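Local coordinates for protein malate dehydrogenase (Entamoeba histolytica, PDB 3I0P) that probably interconverts malate and oxaloacetate with NAD as the hydride carrier, as a dimeric member of the malate/L-lactate dehydrogenase family, at residues C143-A147 against V254-S259; A147-V151 against I160-N164; M115-R119 against L261-N265; V151-F155 against S244-Y248. All coordinates share one frame; numbering follows the deposited sequence.

Contact 1: residues C143-A147 against V254-S259; sequences CGTNA and VEIMSS. With NAD (nicotinamide-adenine-dinucleotide), chain B.
Asn146 holds its CG between the backbone N and the carbonyl carbon (chi1 58°), which carries the carboxamide over the last turns of helix 244-259. Glu255 starts with CG anti to its own N and then bends at chi2, turning the carboxylate to meet it. The two side chains cross at about a right angle, and Asn146 ND2 donates to Glu255 OE1 at 3.0 Å with an N-H...O angle of 155°, approaching from above the carboxylate plane. Both ends have further partners: Asn146 OD1 bonds to Gly283 N and ND2 to Asn265 O, while Glu255 OE1 also meets Leu267 N and OE2 meets Asn164 ND2. So many N-H donors around one buried carboxylate are consistent with its being ionised.

Strand 139-145 of the central mixed sheet lies across the end of helix 244-259, with axes 89° apart and 7.6 Å from each other at closest approach. Gly144 has no side chain to hold the helix off, and its CA lies 6.2 Å from that of Val254. One residue on, Val254 CG1 rests 3.3 Å from Thr145 O. Ser258 is small enough to fit under the strand, its CB 4.0 Å from Asn146 CG, and its OG turns back to donate to Val254 O at 2.8 Å. Ser259 OG does the same to Glu255 O, so both serine hydroxyls are satisfied within the helix. Thr145 points the other way, its CG2 3.7 Å from O7N of the nicotinamide amide of NAD, and its OG1 bonds to His284. Elsewhere on the helix, Ile256 and Met257 pack against Val304 and Ile140 of the second subunit, respectively.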
# COMPACT_ATOMS: atom_id res chain seq x y z
N CYS A 143 -7.38 -3.32 -5.30
CA CYS A 143 -8.73 -3.03 -4.86
C CYS A 143 -8.80 -2.94 -3.35
O CYS A 143 -7.85 -3.28 -2.65
CB CYS A 143 -9.70 -4.08 -5.41
SG CYS A 143 -9.87 -5.58 -4.45
N GLY A 144 -9.93 -2.44 -2.85
CA GLY A 144 -10.13 -2.25 -1.42
C GLY A 144 -11.54 -1.77 -1.11
O GLY A 144 -12.35 -1.53 -2.01
N THR A 145 -11.83 -1.64 0.18
CA THR A 145 -13.16 -1.26 0.65
C THR A 145 -12.98 -0.52 1.96
O THR A 145 -12.01 -0.78 2.67
CB THR A 145 -14.09 -2.51 0.86
OG1 THR A 145 -15.41 -2.08 1.18
CG2 THR A 145 -13.58 -3.42 1.96
N ASN A 146 -13.87 0.40 2.28
CA ASN A 146 -13.93 0.88 3.66
C ASN A 146 -14.88 0.02 4.47
O ASN A 146 -15.55 -0.86 3.92
CB ASN A 146 -14.20 2.39 3.77
CG ASN A 146 -15.51 2.84 3.11
OD1 ASN A 146 -16.30 2.04 2.58
ND2 ASN A 146 -15.73 4.16 3.13
N ALA A 147 -14.91 0.23 5.79
CA ALA A 147 -15.74 -0.55 6.69
C ALA A 147 -16.05 0.30 7.92
O ALA A 147 -15.47 1.37 8.08
CB ALA A 147 -15.03 -1.84 7.09
N VAL A 254 -6.90 3.81 1.64
CA VAL A 254 -8.01 2.93 1.30
C VAL A 254 -9.36 3.64 1.43
O VAL A 254 -10.19 3.60 0.51
CB VAL A 254 -7.97 1.63 2.13
CG1 VAL A 254 -9.28 0.86 1.98
CG2 VAL A 254 -6.78 0.78 1.69
N GLU A 255 -9.55 4.32 2.55
CA GLU A 255 -10.77 5.06 2.84
C GLU A 255 -11.11 6.09 1.75
O GLU A 255 -12.25 6.15 1.27
CB GLU A 255 -10.63 5.76 4.19
CG GLU A 255 -11.91 6.42 4.70
CD GLU A 255 -12.88 5.42 5.30
OE1 GLU A 255 -14.09 5.61 5.12
OE2 GLU A 255 -12.43 4.44 5.95
N ILE A 256 -10.11 6.90 1.39
CA ILE A 256 -10.29 7.96 0.39
C ILE A 256 -10.61 7.37 -0.98
O ILE A 256 -11.54 7.81 -1.64
CB ILE A 256 -9.06 8.86 0.29
CG1 ILE A 256 -8.92 9.68 1.56
CG2 ILE A 256 -9.12 9.75 -0.94
CD1 ILE A 256 -7.58 10.34 1.70
N MET A 257 -9.86 6.34 -1.37
CA MET A 257 -10.11 5.64 -2.64
C MET A 257 -11.50 5.02 -2.67
O MET A 257 -12.13 4.96 -3.72
CB MET A 257 -9.05 4.54 -2.87
CG MET A 257 -7.61 5.03 -2.98
SD MET A 257 -7.32 5.91 -4.52
CE MET A 257 -6.89 4.56 -5.62
N SER A 258 -11.97 4.55 -1.51
CA SER A 258 -13.26 3.85 -1.43
C SER A 258 -14.44 4.81 -1.37
O SER A 258 -15.47 4.51 -1.95
CB SER A 258 -13.28 2.88 -0.24
OG SER A 258 -12.23 1.94 -0.37
N SER A 259 -14.27 5.96 -0.70
CA SER A 259 -15.39 6.91 -0.50
C SER A 259 -15.37 8.22 -1.31
O SER A 259 -16.42 8.69 -1.75
CB SER A 259 -15.58 7.22 0.98
OG SER A 259 -14.39 7.73 1.55
PA NAD B . -3.59 -11.83 7.11
O1A NAD B . -4.17 -13.22 7.23
O2A NAD B . -2.87 -11.25 8.28
O5B NAD B . -2.60 -11.87 5.84
C5B NAD B . -3.06 -12.41 4.59
C4B NAD B . -2.13 -12.05 3.42
O4B NAD B . -0.75 -12.10 3.80
C3B NAD B . -2.26 -13.02 2.26
O3B NAD B . -1.98 -12.31 1.04
C2B NAD B . -1.17 -14.04 2.53
O2B NAD B . -0.73 -14.67 1.33
C1B NAD B . -0.08 -13.17 3.11
N9A NAD B . 0.85 -13.86 4.05
C8A NAD B . 0.54 -14.44 5.22
N7A NAD B . 1.68 -14.92 5.77
C5A NAD B . 2.70 -14.64 4.94
C6A NAD B . 4.08 -14.88 4.96
N6A NAD B . 4.66 -15.54 5.99
N1A NAD B . 4.85 -14.45 3.93
C2A NAD B . 4.31 -13.80 2.89
N3A NAD B . 2.99 -13.56 2.85
C4A NAD B . 2.17 -13.97 3.86
O3 NAD B . -4.71 -10.77 6.58
PN NAD B . -6.02 -10.20 7.36
O1N NAD B . -5.80 -8.72 7.56
O2N NAD B . -6.36 -11.09 8.53
O5D NAD B . -7.20 -10.37 6.29
C5D NAD B . -7.84 -11.64 6.10
C4D NAD B . -9.03 -11.49 5.15
O4D NAD B . -10.02 -10.63 5.72
C3D NAD B . -8.63 -10.87 3.82
O3D NAD B . -9.04 -11.75 2.77
C2D NAD B . -9.34 -9.51 3.78
O2D NAD B . -9.82 -9.10 2.48
C1D NAD B . -10.51 -9.75 4.70
N1N NAD B . -11.05 -8.51 5.24
C2N NAD B . -12.19 -8.02 4.70
C3N NAD B . -12.75 -6.83 5.18
C7N NAD B . -14.01 -6.27 4.59
O7N NAD B . -14.47 -5.23 5.05
N7N NAD B . -14.61 -6.92 3.59
C4N NAD B . -12.11 -6.16 6.23
C5N NAD B . -10.93 -6.68 6.76
C6N NAD B . -10.42 -7.87 6.24
O HOH W 1 -13.86 3.65 7.73

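Contact 2: residues A147-V151 against I160-N164; sequences ARSSV and ILGTN. With NAD (nicotinamide-adenine-dinucleotide), chain B.
The long loop joining the antiparallel strands 139-145 and 166-170 is drawn together part-way along by a single antiparallel bridge, the hydrogen-bonded pair Val151 and Leu161, with a classic beta bulge in each arm: Ser150 and Val151 both face Leu161, and Ile160 and Leu161 both face Val151. Leu161 O accepts two backbone N-H groups, from Ser150 at 2.9 Å and from Val151 in the carbonyl plane. Val151 O answers in kind, taking the N-H of Ile160 from above its plane and that of Leu161 within it, the latter with an N-H...O angle of 175°.

Side chains extend the grip. Ser149 places OG anti to its carbonyl carbon (chi1 -49°), which turns it toward the returning arm, where it donates to Ile160 O at 2.9 Å from well above the carbonyl plane. The branched Val151 lays CG2 3.4 Å from Gly162 O, and its CB touches that of Leu161. Gly162 lets the chains come close, its CA standing 3.4 Å from Arg148 O in a CA-H...O contact. Two waters fill in where direct pairing ends: one links Ala147 O to Gly162 N, the other joins Arg148 O, Ser150 OG and Thr163 N. Nearer the strands, Ala147 N makes a weak bond to Asn164 OD1, while the ND2 of that asparagine is held by Glu255. Arg148 salt-bridges Glu271.

Thr163, whose CG2 rests against Ser150 OG, brings its own OG1 to 3.2 Å from C4N of NAD. C4 takes up hydride in NAD-dependent dehydrogenases, so the polar network between the two arms of the loop appears to fix the backbone that presents this threonine to the cofactor's reactive end.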
# COMPACT_ATOMS: atom_id res chain seq x y z
N ALA A 147 -14.91 0.23 5.79
CA ALA A 147 -15.74 -0.55 6.69
C ALA A 147 -16.05 0.30 7.92
O ALA A 147 -15.47 1.37 8.08
CB ALA A 147 -15.03 -1.84 7.09
N ARG A 148 -16.97 -0.16 8.77
CA ARG A 148 -17.33 0.58 9.98
C ARG A 148 -16.12 0.80 10.89
O ARG A 148 -15.23 -0.04 10.96
CB ARG A 148 -18.46 -0.13 10.75
CG ARG A 148 -18.05 -1.37 11.52
CD ARG A 148 -19.23 -1.96 12.29
NE ARG A 148 -19.61 -1.14 13.44
CZ ARG A 148 -20.49 -1.52 14.38
NH1 ARG A 148 -21.08 -2.71 14.31
NH2 ARG A 148 -20.77 -0.69 15.39
N SER A 149 -16.11 1.95 11.57
CA SER A 149 -15.03 2.31 12.48
C SER A 149 -14.69 1.21 13.49
O SER A 149 -15.56 0.72 14.23
CB SER A 149 -15.39 3.60 13.22
OG SER A 149 -15.82 4.58 12.30
N SER A 150 -13.42 0.82 13.50
CA SER A 150 -12.89 -0.14 14.46
C SER A 150 -11.43 0.17 14.82
O SER A 150 -10.92 -0.34 15.82
CB SER A 150 -12.98 -1.56 13.88
OG SER A 150 -12.04 -1.75 12.83
N VAL A 151 -10.78 0.99 14.00
CA VAL A 151 -9.34 1.25 14.11
C VAL A 151 -9.05 2.70 14.54
O VAL A 151 -9.63 3.65 14.00
CB VAL A 151 -8.60 0.89 12.77
CG1 VAL A 151 -7.09 1.12 12.87
CG2 VAL A 151 -8.89 -0.54 12.34
N ILE A 160 -12.13 4.93 14.64
CA ILE A 160 -12.58 5.87 13.61
C ILE A 160 -12.48 5.31 12.16
O ILE A 160 -13.32 5.61 11.31
CB ILE A 160 -11.86 7.25 13.73
CG1 ILE A 160 -12.52 8.32 12.84
CG2 ILE A 160 -10.35 7.11 13.46
CD1 ILE A 160 -13.97 8.63 13.21
N LEU A 161 -11.47 4.49 11.92
CA LEU A 161 -11.22 3.94 10.59
C LEU A 161 -11.63 2.48 10.53
O LEU A 161 -11.50 1.75 11.52
CB LEU A 161 -9.73 4.05 10.24
CG LEU A 161 -9.19 5.36 9.67
CD1 LEU A 161 -7.72 5.54 10.03
CD2 LEU A 161 -9.39 5.38 8.17
N GLY A 162 -12.12 2.05 9.37
CA GLY A 162 -12.39 0.64 9.15
C GLY A 162 -11.09 -0.15 9.15
O GLY A 162 -10.00 0.44 9.23
N THR A 163 -11.19 -1.47 9.09
CA THR A 163 -10.01 -2.30 8.94
C THR A 163 -9.46 -2.16 7.52
O THR A 163 -8.34 -2.57 7.22
CB THR A 163 -10.32 -3.76 9.25
OG1 THR A 163 -11.58 -4.12 8.66
CG2 THR A 163 -10.42 -3.97 10.76
N ASN A 164 -10.28 -1.57 6.64
CA ASN A 164 -9.86 -1.08 5.34
C ASN A 164 -8.83 -1.94 4.62
O ASN A 164 -7.66 -1.55 4.52
CB ASN A 164 -9.39 0.37 5.48
CG ASN A 164 -10.53 1.31 5.83
OD1 ASN A 164 -11.65 0.87 6.10
ND2 ASN A 164 -10.26 2.62 5.80
PA NAD B . -3.59 -11.83 7.11
O1A NAD B . -4.17 -13.22 7.23
O2A NAD B . -2.87 -11.25 8.28
O5B NAD B . -2.60 -11.87 5.84
C5B NAD B . -3.06 -12.41 4.59
C4B NAD B . -2.13 -12.05 3.42
O4B NAD B . -0.75 -12.10 3.80
C3B NAD B . -2.26 -13.02 2.26
O3B NAD B . -1.98 -12.31 1.04
C2B NAD B . -1.17 -14.04 2.53
O2B NAD B . -0.73 -14.67 1.33
C1B NAD B . -0.08 -13.17 3.11
N9A NAD B . 0.85 -13.86 4.05
C8A NAD B . 0.54 -14.44 5.22
N7A NAD B . 1.68 -14.92 5.77
C5A NAD B . 2.70 -14.64 4.94
C6A NAD B . 4.08 -14.88 4.96
N6A NAD B . 4.66 -15.54 5.99
N1A NAD B . 4.85 -14.45 3.93
C2A NAD B . 4.31 -13.80 2.89
N3A NAD B . 2.99 -13.56 2.85
C4A NAD B . 2.17 -13.97 3.86
O3 NAD B . -4.71 -10.77 6.58
PN NAD B . -6.02 -10.20 7.36
O1N NAD B . -5.80 -8.72 7.56
O2N NAD B . -6.36 -11.09 8.53
O5D NAD B . -7.20 -10.37 6.29
C5D NAD B . -7.84 -11.64 6.10
C4D NAD B . -9.03 -11.49 5.15
O4D NAD B . -10.02 -10.63 5.72
C3D NAD B . -8.63 -10.87 3.82
O3D NAD B . -9.04 -11.75 2.77
C2D NAD B . -9.34 -9.51 3.78
O2D NAD B . -9.82 -9.10 2.48
C1D NAD B . -10.51 -9.75 4.70
N1N NAD B . -11.05 -8.51 5.24
C2N NAD B . -12.19 -8.02 4.70
C3N NAD B . -12.75 -6.83 5.18
C7N NAD B . -14.01 -6.27 4.59
O7N NAD B . -14.47 -5.23 5.05
N7N NAD B . -14.61 -6.92 3.59
C4N NAD B . -12.11 -6.16 6.23
C5N NAD B . -10.93 -6.68 6.76
C6N NAD B . -10.42 -7.87 6.24
O HOH W 1 -13.86 3.65 7.73
O HOH W 2 -13.72 -2.20 10.51

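Contact 3: residues M115-R119 against L261-N265; sequences MVVVR and LSIAN
Arg119 NH1 donates to Ser262 O at 2.9 Å with an N-H...O angle of 158°. The carbonyl oxygen lies at the edge of the guanidinium, near its plane, while the donor is tilted from the plane of the carbonyl. Setting CG between the backbone N and the carbonyl carbon (chi1 76°) and staying extended from there to NE, the arginine runs alongside this oxygen, and its CD also comes 3.4 Å from Ile263 O. A long, flexible residue suits the place, since its methylenes cover the turn while its charged end holds a backbone carbonyl. Ser262 OG lies 2.9 Å from Val118 O in a weak bond; Ser258 O is also within reach of the same proton. Ile263 adopts a left-handed backbone conformation, which helps bend the chain so that Ala264 CB can rest 3.8 Å from Arg119 CB.

Towards the start of the strand the contact becomes apolar. Val117 CG2 meets Ser262 CB at 3.7 Å and also touches Leu261 CB. The unbranched Met115 extends until its CE reaches Leu261 CD1 at 3.6 Å, the two side chains crossing at about a right angle.

Strand 113-121 lies between strands 83-87 and 282-290. Its Val116 and Val118 side chains pack on helix 93-111, whereas Met115 also meets Met257 of helix 244-259, and Phe294 and Phe300 of the second subunit pack on Val117 and Leu261.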
# COMPACT_ATOMS: atom_id res chain seq x y z
N MET A 115 -10.34 1.95 -13.90
CA MET A 115 -10.69 2.14 -12.49
C MET A 115 -12.19 2.33 -12.32
O MET A 115 -12.80 3.20 -12.95
CB MET A 115 -9.94 3.32 -11.87
CG MET A 115 -10.29 3.53 -10.40
SD MET A 115 -9.04 4.49 -9.52
CE MET A 115 -9.76 4.53 -7.88
N VAL A 116 -12.78 1.51 -11.47
CA VAL A 116 -14.19 1.62 -11.19
C VAL A 116 -14.36 1.78 -9.71
O VAL A 116 -13.76 1.02 -8.94
CB VAL A 116 -14.96 0.41 -11.72
CG1 VAL A 116 -16.38 0.42 -11.22
CG2 VAL A 116 -14.94 0.40 -13.24
N VAL A 117 -15.13 2.78 -9.30
CA VAL A 117 -15.43 2.98 -7.88
C VAL A 117 -16.92 2.77 -7.59
O VAL A 117 -17.76 2.90 -8.48
CB VAL A 117 -14.93 4.36 -7.35
CG1 VAL A 117 -13.42 4.44 -7.43
CG2 VAL A 117 -15.58 5.52 -8.10
N VAL A 118 -17.23 2.41 -6.35
CA VAL A 118 -18.60 2.08 -5.97
C VAL A 118 -19.00 2.82 -4.70
O VAL A 118 -18.21 2.90 -3.75
CB VAL A 118 -18.77 0.55 -5.73
CG1 VAL A 118 -20.20 0.22 -5.37
CG2 VAL A 118 -18.33 -0.26 -6.95
N ARG A 119 -20.21 3.38 -4.70
CA ARG A 119 -20.87 3.87 -3.49
C ARG A 119 -22.17 3.08 -3.20
O ARG A 119 -22.68 2.37 -4.08
CB ARG A 119 -21.18 5.37 -3.59
CG ARG A 119 -22.36 5.73 -4.48
CD ARG A 119 -22.99 7.10 -4.14
NE ARG A 119 -23.90 7.51 -5.20
CZ ARG A 119 -23.60 8.34 -6.20
NH1 ARG A 119 -22.40 8.91 -6.30
NH2 ARG A 119 -24.52 8.63 -7.12
N LEU A 261 -14.13 9.22 -4.27
CA LEU A 261 -14.36 9.23 -5.71
C LEU A 261 -15.80 8.86 -6.06
O LEU A 261 -16.36 9.39 -7.01
CB LEU A 261 -13.33 8.35 -6.43
CG LEU A 261 -11.87 8.85 -6.36
CD1 LEU A 261 -10.88 7.75 -6.69
CD2 LEU A 261 -11.63 10.06 -7.26
N SER A 262 -16.42 7.99 -5.28
CA SER A 262 -17.80 7.55 -5.53
C SER A 262 -18.87 8.29 -4.68
O SER A 262 -20.06 8.07 -4.90
CB SER A 262 -17.91 6.05 -5.25
OG SER A 262 -17.58 5.77 -3.89
N ILE A 263 -18.43 9.12 -3.73
CA ILE A 263 -19.31 9.76 -2.72
C ILE A 263 -20.04 8.74 -1.82
O ILE A 263 -21.28 8.75 -1.71
CB ILE A 263 -20.31 10.82 -3.31
CG1 ILE A 263 -19.72 11.55 -4.52
CG2 ILE A 263 -20.69 11.83 -2.24
CD1 ILE A 263 -20.72 12.45 -5.26
N ALA A 264 -19.27 7.88 -1.16
CA ALA A 264 -19.81 6.89 -0.23
C ALA A 264 -19.65 7.38 1.19
O ALA A 264 -18.85 8.28 1.44
CB ALA A 264 -19.09 5.55 -0.39
N ASN A 265 -20.40 6.79 2.12
CA ASN A 265 -20.18 7.01 3.54
C ASN A 265 -18.72 6.73 3.91
O ASN A 265 -18.11 5.78 3.40
CB ASN A 265 -21.10 6.13 4.38
CG ASN A 265 -22.57 6.39 4.11
OD1 ASN A 265 -22.99 7.53 3.89
ND2 ASN A 265 -23.37 5.34 4.13

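Contact 4: residues V151-F155 against S244-Y248; sequences VAATF and SHKGY. With NAD (nicotinamide-adenine-dinucleotide), chain C.
Ala153 and Thr154 pack closely over one face of the Tyr248 ring: Ala153 CB stands 3.4 Å from Tyr248 CE1, and Thr154 N lies over the same face, offset toward the rim. Alanine's single methyl lets the loop backbone settle near the ring. Tyr248 presents this face because CG is anti to its backbone N (chi1 162°), and its OH reaches Tyr324 O of the second subunit. Beside the ring, Thr154 OG1 donates to Ser244 OG at 2.8 Å, and Ser244 OG is in turn bonded to Gly237 O, so a short chain of hydroxyls ties the loop to the first turn of helix 244-259. Thr154 OG1 also comes 3.2 Å from Tyr248 CD2.

Beyond this patch the two segments part. Phe155, partly exposed, does not touch residues 244-248; its ring stacks with His320 of the second subunit and has CE2 3.6 Å from N6A of NAD. His245 sends its imidazole away from the loop, where NE2 donates at the ring edge to NAD O2A at 2.7 Å, nearly straight at 172°. Lys246, extended beyond CG, delivers NZ to NAD O1N at 2.8 Å. A lysine ammonium and a histidine N-H both suit the negatively charged pyrophosphate.

Asp181, Glu330 and Gly327 of the second subunit bind the same NAD, so the start of helix 244-259 and loop 151-155 form one wall of a cofactor site shared across the dimer interface.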
# COMPACT_ATOMS: atom_id res chain seq x y z
N VAL A 151 -10.78 0.99 14.00
CA VAL A 151 -9.34 1.25 14.11
C VAL A 151 -9.05 2.70 14.54
O VAL A 151 -9.63 3.65 14.00
CB VAL A 151 -8.60 0.89 12.77
CG1 VAL A 151 -7.09 1.12 12.87
CG2 VAL A 151 -8.89 -0.54 12.34
N ALA A 152 -8.14 2.85 15.50
CA ALA A 152 -7.70 4.18 15.96
C ALA A 152 -6.56 4.72 15.12
O ALA A 152 -5.61 3.99 14.81
CB ALA A 152 -7.29 4.13 17.41
N ALA A 153 -6.66 6.00 14.76
CA ALA A 153 -5.56 6.76 14.16
C ALA A 153 -4.32 6.71 15.06
O ALA A 153 -4.40 6.27 16.21
CB ALA A 153 -5.99 8.20 13.96
N THR A 154 -3.18 7.14 14.53
CA THR A 154 -1.96 7.24 15.34
C THR A 154 -2.13 8.39 16.34
O THR A 154 -2.44 9.52 15.94
CB THR A 154 -0.69 7.44 14.48
OG1 THR A 154 -0.59 6.38 13.53
CG2 THR A 154 0.55 7.45 15.34
N PHE A 155 -1.93 8.06 17.62
CA PHE A 155 -2.16 8.97 18.77
C PHE A 155 -3.64 9.07 19.15
O PHE A 155 -4.03 9.94 19.93
CB PHE A 155 -1.55 10.38 18.56
CG PHE A 155 -0.09 10.37 18.20
CD1 PHE A 155 0.80 9.45 18.76
CD2 PHE A 155 0.41 11.32 17.30
CE1 PHE A 155 2.15 9.45 18.41
CE2 PHE A 155 1.77 11.33 16.94
CZ PHE A 155 2.64 10.40 17.50
N SER A 244 3.63 2.78 13.14
CA SER A 244 2.18 3.03 13.26
C SER A 244 1.62 3.97 12.21
O SER A 244 0.58 3.69 11.61
CB SER A 244 1.85 3.62 14.63
OG SER A 244 0.50 4.02 14.69
N HIS A 245 2.29 5.09 12.02
CA HIS A 245 1.86 6.14 11.10
C HIS A 245 1.69 5.65 9.67
O HIS A 245 0.85 6.16 8.92
CB HIS A 245 2.83 7.34 11.14
CG HIS A 245 4.26 6.97 10.91
ND1 HIS A 245 4.98 6.18 11.79
CD2 HIS A 245 5.12 7.32 9.92
CE1 HIS A 245 6.21 6.03 11.33
NE2 HIS A 245 6.32 6.72 10.20
N LYS A 246 2.46 4.63 9.30
CA LYS A 246 2.38 4.06 7.97
C LYS A 246 1.08 3.28 7.74
O LYS A 246 0.31 3.63 6.84
CB LYS A 246 3.64 3.25 7.64
CG LYS A 246 4.91 4.10 7.67
CD LYS A 246 6.16 3.31 7.41
CE LYS A 246 7.35 4.25 7.25
NZ LYS A 246 8.52 3.57 6.62
N GLY A 247 0.80 2.27 8.56
CA GLY A 247 -0.45 1.53 8.46
C GLY A 247 -1.65 2.47 8.52
O GLY A 247 -2.60 2.34 7.74
N TYR A 248 -1.58 3.42 9.45
CA TYR A 248 -2.61 4.45 9.60
C TYR A 248 -2.81 5.25 8.30
O TYR A 248 -3.95 5.39 7.83
CB TYR A 248 -2.26 5.34 10.80
CG TYR A 248 -2.94 6.68 10.87
CD1 TYR A 248 -4.32 6.82 10.63
CD2 TYR A 248 -2.21 7.83 11.21
CE1 TYR A 248 -4.94 8.07 10.70
CE2 TYR A 248 -2.82 9.08 11.30
CZ TYR A 248 -4.18 9.19 11.05
OH TYR A 248 -4.78 10.43 11.12
PA NAD C . 8.68 8.13 7.87
O1A NAD C . 9.41 9.40 8.21
O2A NAD C . 8.70 7.01 8.87
O5B NAD C . 7.16 8.55 7.57
C5B NAD C . 6.88 9.63 6.66
C4B NAD C . 5.41 9.67 6.23
O4B NAD C . 4.52 9.35 7.31
C3B NAD C . 4.98 11.04 5.75
O3B NAD C . 3.95 10.88 4.76
C2B NAD C . 4.40 11.69 7.00
O2B NAD C . 3.45 12.69 6.67
C1B NAD C . 3.74 10.50 7.67
N9A NAD C . 3.63 10.60 9.15
C8A NAD C . 4.64 10.66 10.04
N7A NAD C . 4.11 10.71 11.28
C5A NAD C . 2.77 10.66 11.17
C6A NAD C . 1.70 10.66 12.08
N6A NAD C . 1.93 10.74 13.42
N1A NAD C . 0.43 10.61 11.63
C2A NAD C . 0.17 10.54 10.31
N3A NAD C . 1.17 10.52 9.42
C4A NAD C . 2.47 10.58 9.82
O3 NAD C . 9.12 7.56 6.42
PN NAD C . 10.54 6.91 5.97
O1N NAD C . 10.28 5.46 5.61
O2N NAD C . 11.62 7.26 6.96
O5D NAD C . 10.90 7.68 4.61
C5D NAD C . 11.49 8.98 4.64
C4D NAD C . 11.87 9.42 3.22
O4D NAD C . 12.87 8.56 2.69
C3D NAD C . 10.69 9.36 2.26
O3D NAD C . 10.55 10.66 1.66
C2D NAD C . 11.04 8.27 1.25
O2D NAD C . 10.62 8.51 -0.10
C1D NAD C . 12.56 8.27 1.32
N1N NAD C . 13.12 7.00 0.86
C2N NAD C . 13.66 6.95 -0.38
C3N NAD C . 14.21 5.77 -0.86
C7N NAD C . 14.81 5.69 -2.24
O7N NAD C . 15.29 4.63 -2.62
N7N NAD C . 14.81 6.78 -3.01
C4N NAD C . 14.21 4.63 -0.04
C5N NAD C . 13.64 4.71 1.23
C6N NAD C . 13.10 5.92 1.67

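In the fold
Helix 244-259 joins three of the contacts: its start serves contact 4 and its end contact 1, with centres 16 Å apart, and the chain just after it forms contact 3. The centres of contacts 1 and 3 are 8 Å apart, and the two are tied by Ser259 O to Ala264 N at 3.0 Å. Contact 2 shares Ala147 with contact 1 and Val151 with contact 4, and Leu161 CD1 touches Tyr248 CD1 at 3.7 Å. Contacts 1 and 2 border the nicotinamide of one NAD, whereas contact 4 holds the adenine and pyrophosphate of the other. Contact 3, whose centre is 23 Å from that of contact 4, rests on strand 113-121 of the central sheet.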